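Local structure of cytosol aminopeptidase (Coxiella burnetii, 3IJ3) at residues A[176-189]-A[270-282]. The protein probably acts as a manganese-dependent metalloaminopeptidase of the M17 family, removing amino acids from the N-termini of peptides. Numbering follows the deposited sequence. Where two conformers were deposited one is given.
Sequences LINTPAEDMGPSEL and MKKDMGGAAHALG. With LI (lithium ion), chain C.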
loop_
_atom_site.group_PDB
_atom_site.type_symbol
_atom_site.label_atom_id
_atom_site.label_comp_id
_atom_site.label_asym_id
_atom_site.label_seq_id
_atom_site.Cartn_x
_atom_site.Cartn_y
_atom_site.Cartn_z
ATOM N N LEU A 176 -27.955 21.087 -0.805
ATOM C CA LEU A 176 -27.098 21.143 0.369
ATOM C C LEU A 176 -25.914 20.178 0.230
ATOM O O LEU A 176 -24.780 20.527 0.527
ATOM C CB LEU A 176 -27.900 20.839 1.639
ATOM C CG LEU A 176 -28.945 21.900 2.011
ATOM C CD1 LEU A 176 -29.829 21.395 3.209
ATOM C CD2 LEU A 176 -28.286 23.246 2.344
ATOM N N ILE A 177 -26.187 18.953 -0.211
ATOM C CA ILE A 177 -25.121 17.953 -0.393
ATOM C C ILE A 177 -24.145 18.385 -1.492
ATOM O O ILE A 177 -22.925 18.311 -1.314
ATOM C CB ILE A 177 -25.706 16.559 -0.678
ATOM C CG1 ILE A 177 -26.430 16.045 0.564
ATOM C CG2 ILE A 177 -24.582 15.536 -1.099
ATOM C CD1 ILE A 177 -27.320 14.841 0.307
ATOM N N ASN A 178 -24.689 18.852 -2.608
ATOM C CA ASN A 178 -23.852 19.305 -3.728
ATOM C C ASN A 178 -22.981 20.539 -3.446
ATOM O O ASN A 178 -21.958 20.749 -4.110
ATOM C CB ASN A 178 -24.715 19.570 -4.967
ATOM C CG ASN A 178 -25.165 18.303 -5.669
ATOM O OD1 ASN A 178 -24.454 17.297 -5.662
ATOM N ND2 ASN A 178 -26.279 18.385 -6.381
ATOM N N THR A 179 -23.393 21.384 -2.508
ATOM C CA THR A 179 -22.618 22.611 -2.251
ATOM C C THR A 179 -21.259 22.243 -1.686
ATOM O O THR A 179 -21.156 21.517 -0.699
ATOM C CB THR A 179 -23.353 23.549 -1.283
ATOM O OG1 THR A 179 -24.639 23.870 -1.826
ATOM C CG2 THR A 179 -22.539 24.873 -1.067
ATOM N N PRO A 180 -20.201 22.722 -2.319
ATOM C CA PRO A 180 -18.861 22.469 -1.790
ATOM C C PRO A 180 -18.750 22.824 -0.318
ATOM O O PRO A 180 -19.351 23.825 0.140
ATOM C CB PRO A 180 -17.997 23.427 -2.604
ATOM C CG PRO A 180 -18.685 23.557 -3.865
ATOM C CD PRO A 180 -20.160 23.520 -3.552
ATOM N N ALA A 181 -17.918 22.085 0.425
ATOM C CA ALA A 181 -17.775 22.334 1.851
ATOM C C ALA A 181 -17.390 23.762 2.190
ATOM O O ALA A 181 -17.852 24.301 3.194
ATOM C CB ALA A 181 -16.798 21.336 2.495
ATOM N N GLU A 182 -16.543 24.391 1.360
ATOM C CA GLU A 182 -16.138 25.765 1.610
ATOM C C GLU A 182 -17.340 26.718 1.759
ATOM O O GLU A 182 -17.275 27.690 2.520
ATOM C CB GLU A 182 -15.251 26.270 0.469
ATOM C CG GLU A 182 -14.853 27.754 0.567
ATOM C CD GLU A 182 -13.979 28.108 1.769
ATOM O OE1 GLU A 182 -13.436 27.222 2.472
ATOM O OE2 GLU A 182 -13.798 29.330 2.007
ATOM N N ASP A 183 -18.394 26.427 1.029
ATOM C CA ASP A 183 -19.618 27.258 1.025
ATOM C C ASP A 183 -20.781 26.607 1.789
ATOM O O ASP A 183 -21.928 27.070 1.736
ATOM C CB ASP A 183 -19.985 27.526 -0.438
ATOM C CG ASP A 183 -18.878 28.258 -1.200
ATOM O OD1 ASP A 183 -18.188 29.104 -0.609
ATOM O OD2 ASP A 183 -18.745 28.017 -2.413
ATOM N N MET A 184 -20.481 25.551 2.531
ATOM C CA MET A 184 -21.473 24.820 3.306
ATOM C C MET A 184 -20.806 24.265 4.564
ATOM O O MET A 184 -20.693 23.034 4.746
ATOM C CB MET A 184 -22.142 23.713 2.486
ATOM C CG MET A 184 -23.278 22.984 3.187
ATOM S SD MET A 184 -24.589 24.059 3.850
ATOM C CE MET A 184 -25.103 24.971 2.365
ATOM N N GLY A 185 -20.388 25.191 5.418
ATOM C CA GLY A 185 -19.829 24.836 6.708
ATOM C C GLY A 185 -20.920 24.865 7.771
ATOM O O GLY A 185 -22.091 25.043 7.479
ATOM N N PRO A 186 -20.533 24.721 9.043
ATOM C CA PRO A 186 -21.551 24.690 10.107
ATOM C C PRO A 186 -22.495 25.900 10.118
ATOM O O PRO A 186 -23.705 25.737 10.300
ATOM C CB PRO A 186 -20.706 24.598 11.392
ATOM C CG PRO A 186 -19.460 23.880 10.950
ATOM C CD PRO A 186 -19.187 24.414 9.537
ATOM N N SER A 187 -21.940 27.096 9.910
ATOM C CA SER A 187 -22.726 28.329 9.887
ATOM C C SER A 187 -23.726 28.339 8.746
ATOM O O SER A 187 -24.879 28.711 8.934
ATOM C CB SER A 187 -21.807 29.550 9.763
ATOM O OG SER A 187 -20.954 29.644 10.887
ATOM N N GLU A 188 -23.286 27.912 7.563
ATOM C CA GLU A 188 -24.163 27.882 6.395
ATOM C C GLU A 188 -25.282 26.848 6.564
ATOM O O GLU A 188 -26.410 27.046 6.102
ATOM C CB GLU A 188 -23.395 27.631 5.103
ATOM C CG GLU A 188 -22.466 28.772 4.693
ATOM C CD GLU A 188 -21.147 28.821 5.418
ATOM O OE1 GLU A 188 -20.718 27.830 6.057
ATOM O OE2 GLU A 188 -20.493 29.879 5.311
ATOM N N LEU A 189 -24.957 25.746 7.218
ATOM C CA LEU A 189 -25.938 24.702 7.491
ATOM C C LEU A 189 -26.962 25.262 8.490
ATOM O O LEU A 189 -28.180 25.101 8.311
ATOM C CB LEU A 189 -25.247 23.455 8.006
ATOM C CG LEU A 189 -26.061 22.190 8.177
ATOM C CD1 LEU A 189 -26.805 21.862 6.850
ATOM C CD2 LEU A 189 -25.154 21.035 8.634
ATOM N N MET A 270 -16.256 13.909 0.299
ATOM C CA MET A 270 -16.576 14.198 1.688
ATOM C C MET A 270 -17.363 15.468 2.016
ATOM O O MET A 270 -17.749 15.663 3.160
ATOM C CB MET A 270 -15.382 13.984 2.577
ATOM C CG MET A 270 -14.995 12.535 2.707
ATOM S SD MET A 270 -16.299 11.450 3.409
ATOM C CE MET A 270 -17.013 10.745 1.908
ATOM N N LYS A 271 -17.599 16.311 1.024
ATOM C CA LYS A 271 -18.549 17.422 1.205
ATOM C C LYS A 271 -19.928 16.795 1.518
ATOM O O LYS A 271 -20.811 17.457 2.059
ATOM C CB LYS A 271 -18.642 18.304 -0.048
ATOM C CG LYS A 271 -19.272 17.650 -1.273
ATOM C CD LYS A 271 -19.247 18.593 -2.469
ATOM C CE LYS A 271 -19.939 17.971 -3.659
ATOM N NZ LYS A 271 -20.055 18.841 -4.886
ATOM N N LYS A 272 -20.127 15.506 1.186
ATOM C CA LYS A 272 -21.432 14.862 1.420
ATOM C C LYS A 272 -21.602 14.292 2.791
ATOM O O LYS A 272 -22.674 13.736 3.084
ATOM C CB LYS A 272 -21.715 13.733 0.398
ATOM C CG LYS A 272 -21.056 12.374 0.699
ATOM C CD LYS A 272 -21.413 11.366 -0.377
ATOM C CE LYS A 272 -20.721 10.018 -0.190
ATOM N NZ LYS A 272 -21.188 9.344 1.061
ATOM N N ASP A 273 -20.604 14.426 3.661
ATOM C CA ASP A 273 -20.732 13.818 4.994
ATOM C C ASP A 273 -21.716 14.542 5.941
ATOM O O ASP A 273 -21.860 14.180 7.125
ATOM C CB ASP A 273 -19.371 13.567 5.635
ATOM C CG ASP A 273 -19.344 12.262 6.432
ATOM O OD1 ASP A 273 -20.073 11.308 6.054
ATOM O OD2 ASP A 273 -18.611 12.187 7.421
ATOM N N MET A 274 -22.375 15.558 5.411
ATOM C CA MET A 274 -23.474 16.240 6.095
ATOM C C MET A 274 -24.825 15.825 5.481
ATOM O O MET A 274 -25.864 16.439 5.749
ATOM C CB MET A 274 -23.329 17.771 6.087
ATOM C CG MET A 274 -22.914 18.424 4.826
ATOM S SD MET A 274 -23.894 18.058 3.364
ATOM C CE MET A 274 -25.401 18.941 3.784
ATOM N N GLY A 275 -24.818 14.758 4.684
ATOM C CA GLY A 275 -26.040 14.258 4.040
ATOM C C GLY A 275 -27.113 13.852 5.031
ATOM O O GLY A 275 -28.287 14.042 4.783
ATOM N N GLY A 276 -26.717 13.363 6.194
ATOM C CA GLY A 276 -27.697 12.974 7.200
ATOM C C GLY A 276 -28.444 14.189 7.718
ATOM O O GLY A 276 -29.662 14.147 7.941
ATOM N N ALA A 277 -27.712 15.293 7.905
ATOM C CA ALA A 277 -28.309 16.547 8.348
ATOM C C ALA A 277 -29.284 17.029 7.279
ATOM O O ALA A 277 -30.404 17.489 7.589
ATOM C CB ALA A 277 -27.222 17.615 8.590
ATOM N N ALA A 278 -28.867 16.953 6.015
ATOM C CA ALA A 278 -29.765 17.398 4.917
ATOM C C ALA A 278 -31.054 16.579 4.907
ATOM O O ALA A 278 -32.161 17.128 4.715
ATOM C CB ALA A 278 -29.055 17.343 3.576
ATOM N N HIS A 279 -30.919 15.268 5.093
ATOM C CA HIS A 279 -32.087 14.369 5.148
ATOM C C HIS A 279 -32.996 14.691 6.314
ATOM O O HIS A 279 -34.231 14.730 6.161
ATOM C CB HIS A 279 -31.647 12.903 5.216
ATOM C CG HIS A 279 -31.299 12.332 3.888
ATOM N ND1 HIS A 279 -30.191 12.739 3.159
ATOM C CD2 HIS A 279 -31.931 11.411 3.134
ATOM C CE1 HIS A 279 -30.163 12.074 2.018
ATOM N NE2 HIS A 279 -31.209 11.268 1.977
ATOM N N ALA A 280 -32.405 14.875 7.498
ATOM C CA ALA A 280 -33.198 15.191 8.683
ATOM C C ALA A 280 -33.924 16.536 8.481
ATOM O O ALA A 280 -35.110 16.663 8.801
ATOM C CB ALA A 280 -32.313 15.203 9.940
ATOM N N LEU A 281 -33.225 17.531 7.914
ATOM C CA LEU A 281 -33.859 18.819 7.625
ATOM C C LEU A 281 -34.981 18.659 6.587
ATOM O O LEU A 281 -36.064 19.232 6.731
ATOM C CB LEU A 281 -32.814 19.832 7.120
ATOM C CG LEU A 281 -33.366 21.189 6.695
ATOM C CD1 LEU A 281 -34.169 21.873 7.843
ATOM C CD2 LEU A 281 -32.235 22.101 6.180
ATOM N N GLY A 282 -34.744 17.851 5.550
ATOM C CA GLY A 282 -35.767 17.647 4.505
ATOM C C GLY A 282 -37.013 16.959 5.046
ATOM O O GLY A 282 -38.145 17.390 4.757
HETATM LI LI LI C . -17.545 11.186 8.632
HETATM O O HOH W 1 -21.875 17.541 -6.643
HETATM O O HOH W 2 -17.024 9.349 8.807
#
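Ile177 and Lys272 bring the two backbones close, their CA atoms 5.1 Å apart, where the end of helix 157-178 meets the turn leading into helix 275-289; a second close approach joins Ala181 to Lys271. Lys271 suits this place because a long chain can be apolar along its length and charged at its end. Its CG sits between the backbone N and carbonyl carbon (chi1 68°), and the extended remainder runs past the carbonyls of Ile177 and Asn178. There NZ donates to Asn178 O at 2.8 Å, tilted 33° from the carbonyl plane, and also to a water that in turn donates to Asn178 OD1, which accepts from Gly465 N as well. Ile177 packs with both branches: CG2 on Lys272 CB at 3.7 Å, CG1 against Gly275 CA, bare backbone at the start of helix 275-289. CD1 reaches the edge of the His279 ring, whose ND1 bonds back to Gly275 O. Met274, folded at chi2 and chi3, lays SD near Ile177 CA and CE 3.8 Å from Leu176 CB. Farther along, Leu176 CD1 meets Leu281 CD2 at about a right angle and Ala278 CB, whose small methyl is consistent with a CA separation of 6.5 Å; Leu189 CD2 covers Ala277 CB. Asp273 turns away and binds the lithium ion through OD2, a site shared with Asp255 and Glu334, while Lys250 and Thr359 hold OD1 and so orient the carboxylate. The buried ammonium and apolar packing probably hold the adjoining backbone against helix 157-178.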